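Local atomic coordinates of polyketide synthase type I (Bacillus amyloliquefaciens, PDB entry 5KKU), a protein that forms the N-terminal dehydratase domain of a modular polyketide synthase from the difficidin assembly line, and probably removes water from carrier-bound beta-hydroxyacyl intermediates. Residues 8-13 / 75-80; 142-147 / 200-205. All blocks are in the same frame, centred on the assembly; numbering follows the deposited sequence.

Interaction 1: 8-13 / 75-80; sequences VKTFLQ and HLYVTF
Two antiparallel strands pair here in the N-terminal hotdog fold: strand 9-13, entered from the loop residue Val8, runs antiparallel to 75-80, whose other edge is bonded to strand 86-97. Six backbone hydrogen bonds hold the pair, two at each of Lys9-Phe80, Phe11-Val78 and Gln13-Leu76. The tightest is Phe11 N to Val78 O at 2.6 Å, nearly straight and in the carbonyl plane, with Val78 N returning to Phe11 O at 2.8 Å. At the non-hydrogen-bonded pair Thr10-Thr79 the CA atoms close to 4.0 Å. Both threonines turn OG1 beside their own backbone N; the side chains cross obliquely, and Thr10 OG1 comes to 2.8 Å from Thr79 OG1, a hydrogen bond. This beta-branched residue suits an extended strand and adds a polar link between neighbours. On the same face Leu12 lies alongside Tyr77 and points the same way, its CD1 3.8 Å from Tyr77 CE1, while the phenol OH goes on to Glu94. The other face carries Phe11, Val78, Phe80 and Leu76, with Lys9 and Gln13. Phe80 CD1 sits at the edge of the Phe11 ring, 3.6 Å from Phe11 CD2, and the ring planes stand at 84°. The apolar members suit a face packed against a helix: Phe11 and Val78 touch Leu45, and the Phe80 ring meets Tyr49, both on helix 37-49. One face against a central helix, the other turned from it, is the construction of a hotdog fold, in which an antiparallel sheet wraps a long helix.

Interaction 2: 142-147 / 200-205; sequences HDIYGI and STLAGS
Leu202 and Ser205 meet Ile144, Tyr145 and Ile147 through carbon contacts alone, with no hydrogen bond crossing between 142-147 and 200-205. The closest approach is methyl to ring: Leu202 CD1 lies 3.9 Å from Tyr145 CE1, and the two side chains cross at about a right angle. Ile144 has CG2 anti to its backbone N, which brings that methyl 4.2 Å from Ser205 CB; Ile147 CD1 reaches the same CB more loosely. Branched aliphatic residues suit this loose, apolar meeting, to which they offer methyl groups. Ser205 meets the isoleucines through CB, while its hydroxyl is engaged within its own segment: OG donates to a lone pair of Leu202 O at 2.7 Å. Ser205 N bonds that oxygen too, closing a type II turn from Leu202 to Ser205, whose third position is Gly204, with a positive phi of 92°. Further out, Tyr145 OH bonds Asn161 N and its ring meets His155 edge-to-face. The tyrosine side chain lies about 5 Å from that of Asp198, the predicted proton donor, so the contact borders the probable active site. Here the turn leading into helix 146-150, together with Ile147, packs against the loop leaving helix 194-200, while Ala203 touches strands 236-248 and 258-266.

Overall arrangement
From the N terminus, strand 9-15 comes first, and interaction 1 closes when strand 73-83 pairs with it; the loop between contains helix 37-49 and His25, the predicted proton acceptor. The chain then leaves the N-terminal hotdog region and enters the C-terminal one, where interaction 2 opens at 142-147 and closes at 200-205, after helix 194-200 with Asp198. The two loops follow in series, neither nested nor crossing. The centres of interactions 1 and 2 are about 32 Å apart, on opposite sides of the chain's centre. Interaction 1 joins strands away from the predicted catalytic residues; interaction 2 ties the segment leading into helix 146-150 to the loop after helix 194-200, near Asp198.

Interaction 1: 8-13 / 75-80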
loop_
_atom_site.group_PDB
_atom_site.type_symbol
_atom_site.label_atom_id
_atom_site.label_comp_id
_atom_site.label_asym_id
_atom_site.label_seq_id
_atom_site.Cartn_x
_atom_site.Cartn_y
_atom_site.Cartn_z
ATOM N N VAL A 8 -10.456 -3.211 23.962
ATOM C CA VAL A 8 -9.183 -3.788 23.544
ATOM C C VAL A 8 -9.366 -5.212 23.031
ATOM O O VAL A 8 -10.077 -6.015 23.636
ATOM C CB VAL A 8 -8.161 -3.795 24.696
ATOM C CG1 VAL A 8 -6.796 -4.238 24.191
ATOM C CG2 VAL A 8 -8.079 -2.419 25.340
ATOM N N LYS A 9 -8.720 -5.519 21.910
ATOM C CA LYS A 9 -8.810 -6.847 21.313
ATOM C C LYS A 9 -7.655 -7.098 20.351
ATOM O O LYS A 9 -7.604 -6.525 19.263
ATOM C CB LYS A 9 -10.146 -7.019 20.588
ATOM C CG LYS A 9 -10.411 -8.434 20.102
ATOM C CD LYS A 9 -11.667 -9.009 20.736
ATOM C CE LYS A 9 -11.752 -10.513 20.530
ATOM N NZ LYS A 9 -12.824 -10.882 19.565
ATOM N N THR A 10 -6.727 -7.959 20.759
ATOM C CA THR A 10 -5.572 -8.288 19.934
ATOM C C THR A 10 -5.865 -9.475 19.022
ATOM O O THR A 10 -6.242 -10.550 19.489
ATOM C CB THR A 10 -4.335 -8.608 20.795
ATOM O OG1 THR A 10 -3.980 -7.456 21.572
ATOM C CG2 THR A 10 -3.160 -9.002 19.915
ATOM N N PHE A 11 -5.688 -9.273 17.720
ATOM C CA PHE A 11 -5.934 -10.325 16.742
ATOM C C PHE A 11 -4.627 -10.855 16.161
ATOM O O PHE A 11 -3.681 -10.098 15.942
ATOM C CB PHE A 11 -6.839 -9.813 15.619
ATOM C CG PHE A 11 -8.238 -9.496 16.066
ATOM C CD1 PHE A 11 -9.179 -10.502 16.204
ATOM C CD2 PHE A 11 -8.610 -8.193 16.347
ATOM C CE1 PHE A 11 -10.467 -10.215 16.613
ATOM C CE2 PHE A 11 -9.897 -7.897 16.757
ATOM C CZ PHE A 11 -10.827 -8.910 16.891
ATOM N N LEU A 12 -4.581 -12.160 15.913
ATOM C CA LEU A 12 -3.392 -12.793 15.358
ATOM C C LEU A 12 -3.420 -13.058 13.869
ATOM O O LEU A 12 -4.263 -13.746 13.431
ATOM C CB LEU A 12 -3.140 -14.119 16.027
ATOM C CG LEU A 12 -2.010 -14.951 15.441
ATOM C CD1 LEU A 12 -0.676 -14.317 15.707
ATOM C CD2 LEU A 12 -2.030 -16.376 15.894
ATOM N N GLN A 13 -2.450 -12.547 13.126
ATOM C CA GLN A 13 -2.344 -12.830 11.705
ATOM C C GLN A 13 -0.998 -13.449 11.367
ATOM O O GLN A 13 -0.044 -13.134 11.959
ATOM C CB GLN A 13 -2.537 -11.584 10.915
ATOM C CG GLN A 13 -3.914 -10.980 10.981
ATOM C CD GLN A 13 -4.899 -11.746 10.193
ATOM O OE1 GLN A 13 -4.909 -11.670 9.001
ATOM N NE2 GLN A 13 -5.668 -12.532 10.849
ATOM N N HIS A 75 4.625 -13.838 12.909
ATOM C CA HIS A 75 3.325 -13.653 13.491
ATOM C C HIS A 75 3.076 -12.225 13.755
ATOM O O HIS A 75 3.853 -11.587 14.353
ATOM C CB HIS A 75 3.175 -14.431 14.788
ATOM C CG HIS A 75 2.908 -15.876 14.589
ATOM N ND1 HIS A 75 2.609 -16.712 15.620
ATOM C CD2 HIS A 75 2.917 -16.635 13.482
ATOM C CE1 HIS A 75 2.434 -17.923 15.159
ATOM N NE2 HIS A 75 2.607 -17.902 13.864
ATOM N N LEU A 76 1.965 -11.706 13.327
ATOM C CA LEU A 76 1.615 -10.333 13.550
ATOM C C LEU A 76 0.521 -10.197 14.604
ATOM O O LEU A 76 -0.347 -10.986 14.697
ATOM C CB LEU A 76 1.157 -9.723 12.234
ATOM C CG LEU A 76 2.212 -9.233 11.269
ATOM C CD1 LEU A 76 3.248 -10.280 10.952
ATOM C CD2 LEU A 76 1.590 -8.660 10.031
ATOM N N TYR A 77 0.584 -9.183 15.424
ATOM C CA TYR A 77 -0.426 -8.934 16.436
ATOM C C TYR A 77 -1.138 -7.599 16.185
ATOM O O TYR A 77 -0.563 -6.570 16.328
ATOM C CB TYR A 77 0.184 -8.986 17.829
ATOM C CG TYR A 77 0.930 -10.243 18.149
ATOM C CD1 TYR A 77 0.273 -11.408 18.347
ATOM C CD2 TYR A 77 2.296 -10.261 18.242
ATOM C CE1 TYR A 77 0.938 -12.551 18.634
ATOM C CE2 TYR A 77 2.969 -11.405 18.543
ATOM C CZ TYR A 77 2.266 -12.551 18.732
ATOM O OH TYR A 77 2.873 -13.698 19.025
ATOM N N VAL A 78 -2.394 -7.660 15.785
ATOM C CA VAL A 78 -3.185 -6.469 15.532
ATOM C C VAL A 78 -4.039 -6.117 16.727
ATOM O O VAL A 78 -4.922 -6.836 17.079
ATOM C CB VAL A 78 -4.051 -6.577 14.267
ATOM C CG1 VAL A 78 -4.693 -5.272 13.953
ATOM C CG2 VAL A 78 -3.253 -6.988 13.076
ATOM N N THR A 79 -3.799 -4.992 17.331
ATOM C CA THR A 79 -4.477 -4.647 18.559
ATOM C C THR A 79 -5.392 -3.452 18.415
ATOM O O THR A 79 -4.959 -2.380 18.144
ATOM C CB THR A 79 -3.463 -4.359 19.678
ATOM O OG1 THR A 79 -2.749 -5.532 19.970
ATOM C CG2 THR A 79 -4.125 -3.882 20.935
ATOM N N PHE A 80 -6.674 -3.663 18.601
ATOM C CA PHE A 80 -7.637 -2.578 18.604
ATOM C C PHE A 80 -7.796 -1.996 19.999
ATOM O O PHE A 80 -8.116 -2.699 20.912
ATOM C CB PHE A 80 -8.961 -3.056 18.081
ATOM C CG PHE A 80 -8.958 -3.380 16.623
ATOM C CD1 PHE A 80 -8.448 -4.571 16.156
ATOM C CD2 PHE A 80 -9.479 -2.515 15.720
ATOM C CE1 PHE A 80 -8.425 -4.852 14.814
ATOM C CE2 PHE A 80 -9.469 -2.807 14.389
ATOM C CZ PHE A 80 -8.941 -3.975 13.937
#

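Interaction 2: 142-147 / 200-205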
loop_
_atom_site.group_PDB
_atom_site.type_symbol
_atom_site.label_atom_id
_atom_site.label_comp_id
_atom_site.label_asym_id
_atom_site.label_seq_id
_atom_site.Cartn_x
_atom_site.Cartn_y
_atom_site.Cartn_z
ATOM N N HIS A 142 5.354 -1.442 -17.219
ATOM C CA HIS A 142 6.504 -2.164 -16.908
ATOM C C HIS A 142 7.674 -1.210 -16.788
ATOM O O HIS A 142 8.616 -1.512 -16.122
ATOM C CB HIS A 142 6.723 -3.172 -17.973
ATOM C CG HIS A 142 8.031 -3.849 -17.883
ATOM N ND1 HIS A 142 8.195 -5.027 -17.227
ATOM C CD2 HIS A 142 9.229 -3.523 -18.392
ATOM C CE1 HIS A 142 9.449 -5.398 -17.321
ATOM N NE2 HIS A 142 10.096 -4.499 -18.023
ATOM N N ASP A 143 7.572 -0.050 -17.443
ATOM C CA ASP A 143 8.605 0.960 -17.344
ATOM C C ASP A 143 8.503 1.738 -16.064
ATOM O O ASP A 143 9.477 2.149 -15.517
ATOM C CB ASP A 143 8.675 1.887 -18.560
ATOM C CG ASP A 143 8.849 1.148 -19.872
ATOM O OD1 ASP A 143 9.889 0.604 -20.177
ATOM O OD2 ASP A 143 7.919 1.141 -20.646
ATOM N N ILE A 144 7.294 1.966 -15.615
ATOM C CA ILE A 144 7.062 2.549 -14.320
ATOM C C ILE A 144 7.702 1.702 -13.216
ATOM O O ILE A 144 8.350 2.201 -12.379
ATOM C CB ILE A 144 5.569 2.773 -14.055
ATOM C CG1 ILE A 144 4.953 3.697 -15.092
ATOM C CG2 ILE A 144 5.329 3.225 -12.638
ATOM C CD1 ILE A 144 5.283 5.125 -14.931
ATOM N N TYR A 145 7.566 0.402 -13.297
ATOM C CA TYR A 145 8.179 -0.500 -12.352
ATOM C C TYR A 145 9.740 -0.445 -12.445
ATOM O O TYR A 145 10.440 -0.862 -11.572
ATOM C CB TYR A 145 7.667 -1.926 -12.562
ATOM C CG TYR A 145 6.332 -2.239 -11.939
ATOM C CD1 TYR A 145 6.171 -2.295 -10.569
ATOM C CD2 TYR A 145 5.234 -2.447 -12.707
ATOM C CE1 TYR A 145 4.979 -2.566 -9.997
ATOM C CE2 TYR A 145 4.036 -2.719 -12.135
ATOM C CZ TYR A 145 3.926 -2.771 -10.782
ATOM O OH TYR A 145 2.764 -3.036 -10.199
ATOM N N GLY A 146 10.240 0.094 -13.542
ATOM C CA GLY A 146 11.645 0.208 -13.773
ATOM C C GLY A 146 12.299 1.002 -12.696
ATOM O O GLY A 146 13.436 0.854 -12.436
ATOM N N ILE A 147 11.530 1.841 -12.059
ATOM C CA ILE A 147 12.025 2.639 -10.985
ATOM C C ILE A 147 12.307 1.768 -9.752
ATOM O O ILE A 147 13.292 1.945 -9.091
ATOM C CB ILE A 147 11.085 3.797 -10.720
ATOM C CG1 ILE A 147 11.099 4.723 -11.927
ATOM C CG2 ILE A 147 11.539 4.559 -9.509
ATOM C CD1 ILE A 147 9.880 5.580 -12.102
ATOM N N SER A 200 -0.566 1.174 -6.540
ATOM C CA SER A 200 -1.166 2.473 -6.424
ATOM C C SER A 200 -0.316 3.498 -5.706
ATOM O O SER A 200 -0.455 4.637 -5.944
ATOM C CB SER A 200 -2.525 2.386 -5.786
ATOM O OG SER A 200 -3.375 1.661 -6.573
ATOM N N THR A 201 0.552 3.040 -4.822
ATOM C CA THR A 201 1.501 3.919 -4.183
ATOM C C THR A 201 2.516 4.494 -5.129
ATOM O O THR A 201 3.249 5.337 -4.756
ATOM C CB THR A 201 2.265 3.322 -3.006
ATOM O OG1 THR A 201 3.266 2.437 -3.460
ATOM C CG2 THR A 201 1.395 2.671 -2.088
ATOM N N LEU A 202 2.495 4.043 -6.361
ATOM C CA LEU A 202 3.346 4.520 -7.394
ATOM C C LEU A 202 2.742 5.674 -8.131
ATOM O O LEU A 202 3.294 6.126 -9.060
ATOM C CB LEU A 202 3.648 3.401 -8.362
ATOM C CG LEU A 202 4.523 2.285 -7.834
ATOM C CD1 LEU A 202 4.714 1.181 -8.825
ATOM C CD2 LEU A 202 5.871 2.819 -7.450
ATOM N N ALA A 203 1.594 6.141 -7.693
ATOM C CA ALA A 203 0.968 7.328 -8.276
ATOM C C ALA A 203 1.849 8.572 -8.335
ATOM O O ALA A 203 2.525 8.906 -7.411
ATOM C CB ALA A 203 -0.323 7.647 -7.577
ATOM N N GLY A 204 1.842 9.211 -9.475
ATOM C CA GLY A 204 2.608 10.408 -9.673
ATOM C C GLY A 204 3.973 10.151 -10.216
ATOM O O GLY A 204 4.687 11.057 -10.405
ATOM N N SER A 205 4.320 8.900 -10.455
ATOM C CA SER A 205 5.614 8.582 -11.002
ATOM C C SER A 205 5.881 9.228 -12.359
ATOM O O SER A 205 6.990 9.571 -12.669
ATOM C CB SER A 205 5.798 7.092 -11.103
ATOM O OG SER A 205 5.835 6.500 -9.844
#